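Local coordinates for penaeus monodon metallodensovirus major capsid protein (Penaeus monodon metallodensovirus, PDB 6WH7) that forms the icosahedral capsid of a shrimp densovirus from sixty copies, a shell that probably encloses the single-stranded DNA genome, at residues A63-N68 and E294-F299; N68-R73 and A289-E294; V82-V87 and S181-L186; M88-E93 and V124-S129; R120-G125 and E298-L303. All coordinates share one frame; numbering follows the deposited sequence.

Contact 1: residues A63-N68 and E294-F299; sequences AIKLRN and ETEIEF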
# COMPACT_ATOMS: atom_id res chain seq x y z
N ALA A 63 14.45 79.31 37.86
CA ALA A 63 13.68 79.33 39.08
C ALA A 63 14.42 80.16 40.11
O ALA A 63 15.59 80.51 39.95
CB ALA A 63 13.43 77.91 39.61
N ILE A 64 13.71 80.49 41.18
CA ILE A 64 14.29 81.06 42.38
C ILE A 64 13.83 80.19 43.53
O ILE A 64 12.63 80.15 43.84
CB ILE A 64 13.88 82.52 42.60
CG1 ILE A 64 14.49 83.39 41.51
CG2 ILE A 64 14.31 82.98 43.97
CD1 ILE A 64 13.97 84.78 41.50
N LYS A 65 14.76 79.48 44.15
CA LYS A 65 14.47 78.62 45.28
C LYS A 65 15.05 79.25 46.53
O LYS A 65 16.24 79.57 46.55
CB LYS A 65 15.04 77.22 45.06
CG LYS A 65 14.38 76.50 43.91
CD LYS A 65 15.12 75.26 43.50
CE LYS A 65 15.12 74.23 44.59
NZ LYS A 65 15.84 73.00 44.18
N LEU A 66 14.22 79.47 47.53
CA LEU A 66 14.64 80.08 48.78
C LEU A 66 14.15 79.24 49.94
O LEU A 66 13.04 78.72 49.91
CB LEU A 66 14.11 81.50 48.91
CG LEU A 66 14.67 82.54 47.95
CD1 LEU A 66 13.89 83.82 48.10
CD2 LEU A 66 16.11 82.78 48.27
N ARG A 67 14.98 79.11 50.96
CA ARG A 67 14.68 78.30 52.12
C ARG A 67 14.78 79.13 53.38
O ARG A 67 15.63 80.02 53.49
CB ARG A 67 15.59 77.09 52.20
CG ARG A 67 15.35 76.20 53.38
CD ARG A 67 16.17 74.95 53.29
NE ARG A 67 17.60 75.23 53.21
CZ ARG A 67 18.31 75.10 52.10
NH1 ARG A 67 17.72 74.69 50.99
NH2 ARG A 67 19.60 75.38 52.10
N ASN A 68 13.91 78.84 54.34
CA ASN A 68 13.67 79.69 55.48
C ASN A 68 13.18 78.84 56.63
O ASN A 68 12.49 77.84 56.42
CB ASN A 68 12.65 80.76 55.09
CG ASN A 68 12.42 81.75 56.15
OD1 ASN A 68 13.32 82.07 56.92
ND2 ASN A 68 11.20 82.24 56.24
N GLU A 294 10.45 76.19 52.27
CA GLU A 294 11.13 76.20 50.98
C GLU A 294 10.15 76.65 49.92
O GLU A 294 9.17 75.96 49.64
CB GLU A 294 11.69 74.83 50.63
CG GLU A 294 12.91 74.43 51.40
CD GLU A 294 13.39 73.05 51.03
OE1 GLU A 294 12.62 72.31 50.39
OE2 GLU A 294 14.55 72.72 51.33
N THR A 295 10.41 77.80 49.32
CA THR A 295 9.60 78.31 48.23
C THR A 295 10.35 78.17 46.92
O THR A 295 11.58 78.22 46.89
CB THR A 295 9.21 79.77 48.45
OG1 THR A 295 10.39 80.57 48.52
CG2 THR A 295 8.46 79.92 49.74
N GLU A 296 9.60 77.96 45.85
CA GLU A 296 10.18 77.95 44.52
C GLU A 296 9.24 78.64 43.56
O GLU A 296 8.04 78.36 43.55
CB GLU A 296 10.45 76.52 44.04
CG GLU A 296 11.07 76.45 42.68
CD GLU A 296 11.33 75.04 42.23
OE1 GLU A 296 10.98 74.11 42.99
OE2 GLU A 296 11.87 74.85 41.13
N ILE A 297 9.78 79.56 42.76
CA ILE A 297 9.06 80.17 41.66
C ILE A 297 9.86 79.93 40.39
O ILE A 297 11.06 80.19 40.36
CB ILE A 297 8.82 81.68 41.91
CG1 ILE A 297 8.01 82.28 40.77
CG2 ILE A 297 10.13 82.41 42.14
CD1 ILE A 297 7.48 83.63 41.08
N GLU A 298 9.20 79.40 39.38
CA GLU A 298 9.85 79.00 38.14
C GLU A 298 9.55 80.03 37.08
O GLU A 298 8.42 80.12 36.61
CB GLU A 298 9.37 77.62 37.70
CG GLU A 298 9.70 76.50 38.64
CD GLU A 298 9.16 75.18 38.15
OE1 GLU A 298 8.39 75.19 37.17
OE2 GLU A 298 9.48 74.14 38.76
N PHE A 299 10.55 80.79 36.66
CA PHE A 299 10.34 81.80 35.64
C PHE A 299 10.67 81.29 34.25
O PHE A 299 11.59 80.50 34.06
CB PHE A 299 11.17 83.04 35.92
CG PHE A 299 10.68 83.84 37.07
CD1 PHE A 299 9.72 84.81 36.88
CD2 PHE A 299 11.19 83.65 38.33
CE1 PHE A 299 9.28 85.56 37.93
CE2 PHE A 299 10.75 84.40 39.37
CZ PHE A 299 9.79 85.35 39.17
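Ala63 to Asn68 run antiparallel to Glu294 to Phe299, with the strand axes 4.6 Å apart at their closest and 173° between their directions. Ile64 with Ile297 and Leu66 with Thr295 are hydrogen-bonded pairs, each joined by two N-H...O bonds. Ile64 N reaches Ile297 O at 2.8 Å, nearly along the C=O axis. The non-hydrogen-bonded pairs between and beside them add CA-H...O contacts, such as Lys65 CA to Thr295 O.

The two strands are βB and βI of the parvoviral jelly roll. One face carries Ala63, Lys65, Arg67, Glu294, Glu296 and Glu298. Arg67 CG is anti to the backbone N, chi1 179°, which lays it beside Glu294 CG. Glu294 OE2 comes to the edge of the guanidinium, 3.7 Å from Arg67 NH1, which makes a long salt bridge. The guanidinium and carboxylate planes are 61° apart. Arg67 NH2 has its stronger partner in Ser202 O of a neighbouring subunit. Lys65 and Glu296 also run alongside, CG to CG at 3.5 Å, while Lys65 NZ bonds to Asp51 O of another neighbouring subunit.

The other face is mostly apolar. Ile297 CG2 sits 3.8 Å from Ile64 CB. Ile64 CD1 meets Phe299 CE2 at 3.9 Å, oblique to the ring. Ile297 and Thr295 also touch helix 88-92, and Thr295 OG1 bonds to Arg184 NH1.

The chemistry divides the pair: the aliphatic face packs inward, and the charged face meets neighbouring subunits. The acidic groups there probably offset the charges of Lys65 and Arg67.

Contact 2: residues N68-R73 and A289-E294; sequences NFVNIR and AQFTLE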
# COMPACT_ATOMS: atom_id res chain seq x y z
N ASN A 68 13.91 78.84 54.34
CA ASN A 68 13.67 79.69 55.48
C ASN A 68 13.18 78.84 56.63
O ASN A 68 12.49 77.84 56.42
CB ASN A 68 12.65 80.76 55.09
CG ASN A 68 12.42 81.75 56.15
OD1 ASN A 68 13.32 82.07 56.92
ND2 ASN A 68 11.20 82.24 56.24
N PHE A 69 13.53 79.23 57.85
CA PHE A 69 12.90 78.67 59.03
C PHE A 69 11.80 79.60 59.50
O PHE A 69 11.96 80.82 59.50
CB PHE A 69 13.88 78.45 60.18
CG PHE A 69 14.89 77.38 59.92
CD1 PHE A 69 14.54 76.05 60.06
CD2 PHE A 69 16.18 77.69 59.59
CE1 PHE A 69 15.46 75.07 59.84
CE2 PHE A 69 17.10 76.71 59.37
CZ PHE A 69 16.74 75.40 59.50
N VAL A 70 10.68 79.02 59.91
CA VAL A 70 9.52 79.77 60.37
C VAL A 70 9.25 79.38 61.81
O VAL A 70 9.20 78.19 62.14
CB VAL A 70 8.29 79.51 59.49
CG1 VAL A 70 7.11 80.27 60.02
CG2 VAL A 70 8.58 79.90 58.07
N ASN A 71 9.07 80.38 62.67
CA ASN A 71 8.66 80.19 64.06
C ASN A 71 7.33 80.88 64.26
O ASN A 71 7.25 82.11 64.23
CB ASN A 71 9.71 80.74 65.02
CG ASN A 71 10.89 79.83 65.16
OD1 ASN A 71 10.76 78.61 65.10
ND2 ASN A 71 12.06 80.41 65.31
N ILE A 72 6.28 80.09 64.48
CA ILE A 72 4.95 80.62 64.74
C ILE A 72 4.71 80.56 66.24
O ILE A 72 4.70 79.47 66.82
CB ILE A 72 3.88 79.83 63.97
CG1 ILE A 72 4.07 80.04 62.48
CG2 ILE A 72 2.50 80.27 64.39
CD1 ILE A 72 3.22 79.16 61.66
N ARG A 73 4.52 81.71 66.85
CA ARG A 73 4.37 81.77 68.30
C ARG A 73 3.24 82.72 68.68
O ARG A 73 2.95 83.69 67.98
CB ARG A 73 5.65 82.22 68.98
CG ARG A 73 6.75 81.21 68.93
CD ARG A 73 7.90 81.70 69.74
NE ARG A 73 7.45 81.96 71.10
CZ ARG A 73 7.29 81.03 72.03
NH1 ARG A 73 7.54 79.76 71.75
NH2 ARG A 73 6.87 81.36 73.24
N ALA A 289 5.09 76.58 66.79
CA ALA A 289 5.52 75.69 65.73
C ALA A 289 6.75 76.25 65.06
O ALA A 289 6.84 77.45 64.80
CB ALA A 289 4.41 75.48 64.70
N GLN A 290 7.72 75.37 64.81
CA GLN A 290 8.78 75.64 63.86
C GLN A 290 8.63 74.68 62.69
O GLN A 290 8.27 73.52 62.86
CB GLN A 290 10.17 75.43 64.44
CG GLN A 290 11.20 75.96 63.48
CD GLN A 290 12.55 75.35 63.65
OE1 GLN A 290 12.72 74.42 64.42
NE2 GLN A 290 13.51 75.87 62.93
N PHE A 291 8.94 75.17 61.50
CA PHE A 291 9.06 74.32 60.33
C PHE A 291 10.00 75.01 59.36
O PHE A 291 10.46 76.12 59.60
CB PHE A 291 7.69 74.02 59.72
CG PHE A 291 6.87 75.23 59.46
CD1 PHE A 291 6.97 75.91 58.27
CD2 PHE A 291 6.01 75.70 60.42
CE1 PHE A 291 6.22 77.02 58.05
CE2 PHE A 291 5.26 76.80 60.20
CZ PHE A 291 5.36 77.47 59.01
N THR A 292 10.28 74.33 58.26
CA THR A 292 11.13 74.86 57.21
C THR A 292 10.26 75.30 56.05
O THR A 292 9.39 74.55 55.61
CB THR A 292 12.14 73.81 56.76
OG1 THR A 292 12.91 73.38 57.88
CG2 THR A 292 13.07 74.38 55.73
N LEU A 293 10.48 76.51 55.58
CA LEU A 293 9.77 77.04 54.43
C LEU A 293 10.72 77.04 53.24
O LEU A 293 11.70 77.79 53.22
CB LEU A 293 9.25 78.45 54.70
CG LEU A 293 8.58 79.11 53.51
CD1 LEU A 293 7.36 78.32 53.11
CD2 LEU A 293 8.21 80.53 53.83
N GLU A 294 10.45 76.19 52.27
CA GLU A 294 11.13 76.20 50.98
C GLU A 294 10.15 76.65 49.92
O GLU A 294 9.17 75.96 49.64
CB GLU A 294 11.69 74.83 50.63
CG GLU A 294 12.91 74.43 51.40
CD GLU A 294 13.39 73.05 51.03
OE1 GLU A 294 12.62 72.31 50.39
OE2 GLU A 294 14.55 72.72 51.33
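Phe291 has CG between the backbone N and the carbonyl carbon, chi1 51°, and its ring stands beside Val70. Val70 CG1 is anti to the backbone N, chi1 178°. Val70 CB lies over one ring face, offset toward the rim and 3.8 Å from the centroid, as a CH-pi contact. Val70 CG1 touches Phe291 CZ at 3.5 Å. Ile72 comes to the ring from another direction: its CD1 lies in the ring plane at the edge, next to Phe291 CE2. Val70 CG2 also packs on Leu293 CB at 3.7 Å.

Asn68 with Leu293, Val70 with Phe291 and Ile72 with Ala289 are antiparallel hydrogen-bonded pairs. They continue the pairing of βB with βI in the jelly roll's BIDG sheet. The short segments cross at 144°, well short of exact antiparallel. Val70 N to Phe291 O, at 2.9 Å, is nearly straight. Asn68 N to Leu293 O is weak. Met157 and Leu273, from the facing sheet, pack on Phe291 in the interior of the sandwich.

Phe69, Gln290 and Thr292 share the other face. Gln290 NE2 lies oblique to the Phe69 ring, nearest to CD1, with ring and amide planes turned against each other. Thr292 runs alongside the ring, its OG1 3.6 Å from Phe69 CE1. That hydroxyl hydrogen-bonds to Tyr210 OH of a neighbouring subunit, and the same Tyr210 also packs on Phe69.

Contact 3: residues V82-V87 and S181-L186; sequences VIPWNV and SSMREL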
# COMPACT_ATOMS: atom_id res chain seq x y z
N VAL A 82 -1.56 83.80 58.03
CA VAL A 82 -1.93 83.98 56.64
C VAL A 82 -0.69 83.74 55.80
O VAL A 82 0.30 84.46 55.93
CB VAL A 82 -2.50 85.38 56.39
CG1 VAL A 82 -2.88 85.56 54.95
CG2 VAL A 82 -3.68 85.62 57.30
N ILE A 83 -0.73 82.71 54.96
CA ILE A 83 0.43 82.41 54.12
C ILE A 83 0.35 83.33 52.92
O ILE A 83 -0.52 83.14 52.06
CB ILE A 83 0.45 80.94 53.70
CG1 ILE A 83 0.21 80.02 54.89
CG2 ILE A 83 1.77 80.60 53.05
CD1 ILE A 83 1.16 80.22 55.99
N PRO A 84 1.23 84.31 52.78
CA PRO A 84 1.17 85.23 51.64
C PRO A 84 1.72 84.57 50.38
O PRO A 84 2.57 85.13 49.69
CB PRO A 84 2.05 86.39 52.11
CG PRO A 84 3.03 85.76 52.97
CD PRO A 84 2.37 84.62 53.66
N TRP A 85 1.23 83.38 50.08
CA TRP A 85 1.79 82.58 49.02
C TRP A 85 1.25 82.98 47.67
O TRP A 85 1.65 82.41 46.66
CB TRP A 85 1.50 81.11 49.28
CG TRP A 85 0.13 80.70 48.87
CD1 TRP A 85 -1.05 81.11 49.40
CD2 TRP A 85 -0.20 79.72 47.88
NE1 TRP A 85 -2.10 80.50 48.76
CE2 TRP A 85 -1.59 79.63 47.83
CE3 TRP A 85 0.56 78.92 47.02
CZ2 TRP A 85 -2.24 78.78 46.96
CZ3 TRP A 85 -0.09 78.08 46.16
CH2 TRP A 85 -1.48 78.01 46.13
N ASN A 86 0.32 83.93 47.63
CA ASN A 86 -0.16 84.49 46.39
C ASN A 86 0.55 85.76 46.00
O ASN A 86 0.19 86.38 45.00
CB ASN A 86 -1.68 84.71 46.45
CG ASN A 86 -2.10 85.59 47.58
OD1 ASN A 86 -1.37 85.78 48.54
ND2 ASN A 86 -3.30 86.14 47.47
N VAL A 87 1.57 86.16 46.75
CA VAL A 87 2.32 87.38 46.48
C VAL A 87 3.60 86.99 45.76
O VAL A 87 4.29 86.05 46.17
CB VAL A 87 2.62 88.13 47.79
CG1 VAL A 87 3.37 89.40 47.52
CG2 VAL A 87 1.34 88.39 48.53
N SER A 181 8.60 93.34 54.93
CA SER A 181 9.93 92.81 55.15
C SER A 181 9.93 91.57 56.01
O SER A 181 10.96 90.90 56.13
CB SER A 181 10.81 93.86 55.80
OG SER A 181 10.33 94.19 57.09
N SER A 182 8.80 91.27 56.65
CA SER A 182 8.64 90.09 57.48
C SER A 182 7.98 88.94 56.73
O SER A 182 7.60 87.95 57.36
CB SER A 182 7.85 90.44 58.72
OG SER A 182 7.76 89.33 59.57
N MET A 183 7.81 89.07 55.42
CA MET A 183 6.87 88.24 54.68
C MET A 183 7.17 86.76 54.80
O MET A 183 6.27 85.95 55.04
CB MET A 183 6.85 88.66 53.22
CG MET A 183 5.82 87.94 52.39
SD MET A 183 5.71 88.57 50.72
CE MET A 183 4.88 90.11 51.03
N ARG A 184 8.44 86.37 54.64
CA ARG A 184 8.71 84.94 54.50
C ARG A 184 8.64 84.19 55.82
O ARG A 184 8.17 83.05 55.85
CB ARG A 184 10.06 84.70 53.83
CG ARG A 184 10.03 84.90 52.35
CD ARG A 184 11.36 84.53 51.78
NE ARG A 184 11.65 83.12 52.03
CZ ARG A 184 11.27 82.13 51.24
NH1 ARG A 184 10.60 82.39 50.13
NH2 ARG A 184 11.58 80.89 51.54
N GLU A 185 9.12 84.76 56.92
CA GLU A 185 8.80 84.13 58.20
C GLU A 185 7.36 84.45 58.50
O GLU A 185 6.97 85.62 58.55
CB GLU A 185 9.74 84.59 59.32
CG GLU A 185 9.55 85.99 59.87
CD GLU A 185 10.17 87.03 59.00
OE1 GLU A 185 10.56 86.69 57.88
OE2 GLU A 185 10.30 88.18 59.45
N LEU A 186 6.54 83.43 58.68
CA LEU A 186 5.12 83.64 58.46
C LEU A 186 4.57 84.13 59.79
O LEU A 186 4.21 83.35 60.67
CB LEU A 186 4.48 82.33 58.02
CG LEU A 186 5.10 81.74 56.76
CD1 LEU A 186 4.67 80.31 56.56
CD2 LEU A 186 4.73 82.55 55.55
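Pro84, which meets Met183, is the centre of an inverse gamma turn and also the first residue of a type I beta turn ending at Val87. The turns follow strand 79-83, the C strand of the CHEF sheet in the jelly roll. They lead the chain toward helix 88-92. The facing segment, Ser181 to Leu186, has no regular secondary structure and lies in the loop before strand 189-191.

No hydrogen bond joins the two segments. The contact is made by five apolar side chains, all buried. Pro84 and Met183 slide past each other in opposite directions, with Pro84 CG 3.6 Å from Met183 CG. Met183 CG is anti to the backbone N, chi1 -175°. The chain bends at chi3, -73°, which turns CE toward Val87.

Leu186 branches to two partners. Its CD2 meets Pro84 CD at 3.7 Å, and its CD1 goes to Ile83. Phe90 of helix 88-92 packs on Pro84, Met183 and Leu186, and Ile344 adds to the cover on Pro84. Val87 CG1 crosses the far end of the methionine, 3.9 Å from Met183 CE. Ile83 and Leu186 touch through their terminal methyls alone, CD1 to CD1 at 3.6 Å.

Contact 4: residues M88-E93 and V124-S129; sequences MRFYCE and VGYTLS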
# COMPACT_ATOMS: atom_id res chain seq x y z
N MET A 88 3.92 87.71 44.68
CA MET A 88 5.18 87.47 43.98
C MET A 88 6.37 87.68 44.90
O MET A 88 7.33 86.92 44.86
CB MET A 88 5.29 88.40 42.77
CG MET A 88 4.38 88.06 41.62
SD MET A 88 4.81 86.51 40.83
CE MET A 88 6.38 86.94 40.12
N ARG A 89 6.31 88.71 45.74
CA ARG A 89 7.41 89.03 46.64
C ARG A 89 7.74 87.90 47.59
O ARG A 89 8.85 87.85 48.12
CB ARG A 89 7.04 90.29 47.41
CG ARG A 89 8.12 90.84 48.25
CD ARG A 89 7.61 92.02 48.99
NE ARG A 89 7.24 93.11 48.09
CZ ARG A 89 8.09 94.04 47.69
NH1 ARG A 89 9.33 94.03 48.13
NH2 ARG A 89 7.68 95.00 46.87
N PHE A 90 6.80 86.99 47.81
CA PHE A 90 7.00 85.89 48.73
C PHE A 90 8.04 84.91 48.21
O PHE A 90 8.88 84.42 48.97
CB PHE A 90 5.65 85.21 48.96
CG PHE A 90 5.69 84.03 49.88
CD1 PHE A 90 5.80 84.20 51.24
CD2 PHE A 90 5.52 82.75 49.38
CE1 PHE A 90 5.79 83.12 52.07
CE2 PHE A 90 5.51 81.68 50.21
CZ PHE A 90 5.65 81.86 51.56
N TYR A 91 7.99 84.60 46.92
CA TYR A 91 8.84 83.58 46.33
C TYR A 91 10.21 84.07 45.89
O TYR A 91 11.22 83.41 46.14
CB TYR A 91 8.11 82.97 45.14
CG TYR A 91 6.84 82.31 45.55
CD1 TYR A 91 6.83 80.99 45.94
CD2 TYR A 91 5.65 83.01 45.57
CE1 TYR A 91 5.67 80.38 46.32
CE2 TYR A 91 4.50 82.41 45.95
CZ TYR A 91 4.51 81.09 46.32
OH TYR A 91 3.35 80.48 46.70
N CYS A 92 10.26 85.21 45.21
CA CYS A 92 11.47 85.67 44.57
C CYS A 92 12.22 86.72 45.37
O CYS A 92 13.22 87.26 44.89
CB CYS A 92 11.16 86.18 43.16
SG CYS A 92 9.73 87.21 43.05
N GLU A 93 11.76 87.03 46.57
CA GLU A 93 12.38 88.04 47.41
C GLU A 93 12.42 87.52 48.83
O GLU A 93 11.41 87.02 49.34
CB GLU A 93 11.59 89.34 47.30
CG GLU A 93 12.05 90.45 48.16
CD GLU A 93 11.40 91.74 47.77
OE1 GLU A 93 10.67 91.73 46.76
OE2 GLU A 93 11.60 92.76 48.47
N VAL A 124 4.56 78.29 40.56
CA VAL A 124 4.98 78.85 41.83
C VAL A 124 4.54 77.87 42.91
O VAL A 124 3.53 77.19 42.77
CB VAL A 124 4.38 80.26 42.04
CG1 VAL A 124 2.95 80.20 42.56
CG2 VAL A 124 5.25 81.09 42.88
N GLY A 125 5.32 77.77 43.97
CA GLY A 125 5.00 76.80 44.99
C GLY A 125 5.89 76.95 46.20
O GLY A 125 6.94 77.59 46.15
N TYR A 126 5.46 76.34 47.30
CA TYR A 126 6.22 76.35 48.53
C TYR A 126 6.03 75.02 49.25
O TYR A 126 5.08 74.29 49.01
CB TYR A 126 5.82 77.51 49.43
CG TYR A 126 4.46 77.41 50.05
CD1 TYR A 126 4.29 76.90 51.32
CD2 TYR A 126 3.33 77.80 49.35
CE1 TYR A 126 3.05 76.81 51.88
CE2 TYR A 126 2.09 77.71 49.92
CZ TYR A 126 1.96 77.21 51.18
OH TYR A 126 0.72 77.11 51.74
N THR A 127 6.97 74.72 50.14
CA THR A 127 6.96 73.49 50.90
C THR A 127 7.12 73.80 52.37
O THR A 127 8.04 74.53 52.76
CB THR A 127 8.07 72.54 50.45
OG1 THR A 127 7.89 72.20 49.07
CG2 THR A 127 8.03 71.28 51.26
N LEU A 128 6.22 73.27 53.19
CA LEU A 128 6.34 73.29 54.64
C LEU A 128 6.89 71.96 55.09
O LEU A 128 6.36 70.91 54.73
CB LEU A 128 4.99 73.57 55.29
CG LEU A 128 4.71 75.00 55.69
CD1 LEU A 128 4.91 75.93 54.54
CD2 LEU A 128 3.28 75.09 56.16
N SER A 129 7.95 72.00 55.88
CA SER A 129 8.70 70.79 56.16
C SER A 129 9.20 70.80 57.59
O SER A 129 9.49 71.85 58.16
CB SER A 129 9.87 70.65 55.21
OG SER A 129 10.63 69.52 55.54
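Tyr91 and Val124 meet where the weakly bonded helix 88-92 passes strand 124-129, the axes 9.3 Å apart at their closest and 63° between their directions. The helix lies against the inner side of the BIDG sheet of the jelly roll, and in this contact it meets the D strand.

Val124 CG2 lies over one face of the Tyr91 ring, modelled too close for its exact place to be trusted. Phe90 CD2 of the same helix lies over the opposite face. Val124 CG2 is anti to its backbone N. The Tyr91 and Val124 side chains cross at about a right angle. Gly125 O lies at the edge of the Tyr91 ring, near its plane and closest to CE1. The same carbonyl accepts a backbone bond from Glu296 N.

Tyr126 completes the contact. Its CD2 is 3.8 Å from Tyr91 OH, and its CB meets the edge of the Phe90 ring, 4.3 Å from CE2. Tyr126 OH bonds to His271 ND1, and Tyr91 OH bonds to Trp85 O.

No hydrogen bond crosses between the segments. Helix and strand are therefore joined through aromatic and aliphatic surfaces, while the two buried tyrosine hydroxyls are satisfied by partners in other parts of the chain.

Contact 5: residues R120-G125 and E298-L303; sequences RPTKVG and EFEFRL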
# COMPACT_ATOMS: atom_id res chain seq x y z
N ARG A 120 8.22 85.63 32.69
CA ARG A 120 6.90 85.20 33.04
C ARG A 120 6.97 84.24 34.22
O ARG A 120 7.86 83.39 34.26
CB ARG A 120 6.28 84.54 31.81
CG ARG A 120 4.92 84.04 31.98
CD ARG A 120 4.33 83.68 30.66
NE ARG A 120 5.05 82.66 29.93
CZ ARG A 120 4.81 82.37 28.66
NH1 ARG A 120 3.88 83.04 28.01
NH2 ARG A 120 5.49 81.43 28.05
N PRO A 121 6.05 84.35 35.18
CA PRO A 121 6.22 83.62 36.44
C PRO A 121 5.96 82.12 36.38
O PRO A 121 6.48 81.42 37.24
CB PRO A 121 5.22 84.31 37.37
CG PRO A 121 5.10 85.65 36.83
CD PRO A 121 5.13 85.48 35.35
N THR A 122 5.12 81.63 35.46
CA THR A 122 4.76 80.21 35.37
C THR A 122 4.49 79.57 36.72
O THR A 122 3.77 80.14 37.54
CB THR A 122 5.82 79.40 34.62
OG1 THR A 122 7.05 79.43 35.34
CG2 THR A 122 6.05 80.00 33.27
N LYS A 123 5.06 78.40 36.99
CA LYS A 123 4.75 77.69 38.23
C LYS A 123 5.27 78.45 39.44
O LYS A 123 6.26 79.17 39.38
CB LYS A 123 5.35 76.29 38.22
CG LYS A 123 4.93 75.46 39.42
CD LYS A 123 5.67 74.16 39.52
CE LYS A 123 5.28 73.21 38.42
NZ LYS A 123 6.03 71.93 38.52
N VAL A 124 4.56 78.29 40.56
CA VAL A 124 4.98 78.85 41.83
C VAL A 124 4.54 77.87 42.91
O VAL A 124 3.53 77.19 42.77
CB VAL A 124 4.38 80.26 42.04
CG1 VAL A 124 2.95 80.20 42.56
CG2 VAL A 124 5.25 81.09 42.88
N GLY A 125 5.32 77.77 43.97
CA GLY A 125 5.00 76.80 44.99
C GLY A 125 5.89 76.95 46.20
O GLY A 125 6.94 77.59 46.15
N GLU A 298 9.20 79.40 39.38
CA GLU A 298 9.85 79.00 38.14
C GLU A 298 9.55 80.03 37.08
O GLU A 298 8.42 80.12 36.61
CB GLU A 298 9.37 77.62 37.70
CG GLU A 298 9.70 76.50 38.64
CD GLU A 298 9.16 75.18 38.15
OE1 GLU A 298 8.39 75.19 37.17
OE2 GLU A 298 9.48 74.14 38.76
N PHE A 299 10.55 80.79 36.66
CA PHE A 299 10.34 81.80 35.64
C PHE A 299 10.67 81.29 34.25
O PHE A 299 11.59 80.50 34.06
CB PHE A 299 11.17 83.04 35.92
CG PHE A 299 10.68 83.84 37.07
CD1 PHE A 299 9.72 84.81 36.88
CD2 PHE A 299 11.19 83.65 38.33
CE1 PHE A 299 9.28 85.56 37.93
CE2 PHE A 299 10.75 84.40 39.37
CZ PHE A 299 9.79 85.35 39.17
N GLU A 300 9.90 81.74 33.27
CA GLU A 300 10.30 81.70 31.88
C GLU A 300 10.72 83.10 31.47
O GLU A 300 10.06 84.08 31.80
CB GLU A 300 9.16 81.23 30.98
CG GLU A 300 8.81 79.79 31.13
CD GLU A 300 7.63 79.40 30.28
OE1 GLU A 300 6.98 80.31 29.72
OE2 GLU A 300 7.36 78.19 30.16
N PHE A 301 11.83 83.19 30.75
CA PHE A 301 12.23 84.47 30.21
C PHE A 301 12.59 84.30 28.74
O PHE A 301 12.72 83.20 28.22
CB PHE A 301 13.39 85.09 30.99
CG PHE A 301 14.63 84.27 31.03
CD1 PHE A 301 15.64 84.47 30.11
CD2 PHE A 301 14.80 83.31 32.01
CE1 PHE A 301 16.78 83.73 30.17
CE2 PHE A 301 15.95 82.56 32.06
CZ PHE A 301 16.94 82.77 31.14
N ARG A 302 12.72 85.45 28.09
CA ARG A 302 12.84 85.51 26.65
C ARG A 302 13.75 86.67 26.31
O ARG A 302 13.77 87.68 27.01
CB ARG A 302 11.45 85.63 26.02
CG ARG A 302 11.43 85.91 24.57
CD ARG A 302 10.03 85.90 24.03
NE ARG A 302 9.54 84.56 23.76
CZ ARG A 302 8.32 84.30 23.31
NH1 ARG A 302 7.46 85.28 23.12
NH2 ARG A 302 7.95 83.06 23.05
N LEU A 303 14.53 86.51 25.25
CA LEU A 303 15.63 87.42 24.96
C LEU A 303 15.23 88.48 23.95
O LEU A 303 14.11 88.52 23.44
CB LEU A 303 16.85 86.65 24.45
CG LEU A 303 17.37 85.64 25.45
CD1 LEU A 303 18.63 85.02 24.97
CD2 LEU A 303 17.58 86.31 26.72
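Arg120 and Glu300 form a salt bridge on one atom, Glu300 OE1. Arg120 NH2 gives the stronger bond, 2.5 Å to Glu300 OE1, which lies in the guanidinium plane. The Arg120 chain bends at chi3, 61°, which turns NE to the same oxygen for a weak bond of 3.0 Å. The two side chains lie side by side, with guanidinium and carboxylate planes 54° apart. Arg120 also makes a cation-pi contact with Trp229, and Glu300 OE2 has a long, weak ion pair with Arg61.

Their backbones form an antiparallel hydrogen-bonded pair, Arg120 N to Glu300 O and Glu300 N to Arg120 O. It belongs to the pairing of βD with βI in the BIDG sheet. The pairing is interrupted at Pro121 and Thr122, where Thr122 has a positive phi of 43°. Beyond it Glu298 N bonds to Lys123 O at 2.9 Å.

Lys123 runs alongside Glu298, its CB 3.4 Å from Glu298 OE1. The charged ends stay beyond salt-bridge distance. The Thr122 and Glu300 side chains cross at about a right angle, CG2 near Glu300 CD, though the place of Thr122 is doubtful in the model. Pro121 packs obliquely on the Phe299 ring, CA to CD1 at 3.7 Å. Met88 of helix 88-92 touches both Pro121 and Phe299.

In the fold
Contacts 1, 2 and 5 lie along strand 287-302 of the BIDG sheet. Contacts 1 and 2 follow each other on its pairing with strand 59-75, centres about 16 Å apart, and share Asn68 and Glu294. Contact 5 pairs the same strand with 118-135 on its opposite edge, with its centre about 26 Å from that of contact 2. Contact 4 packs helix 88-92 under this sheet, its centre about 6 Å from that of contact 1. Contact 3 adjoins contact 4, centres about 8 Å apart. Arg184 of contact 3 ties three of them: its NH1 hydrogen-bonds to Phe90 O of contact 4 and also reaches contact 1.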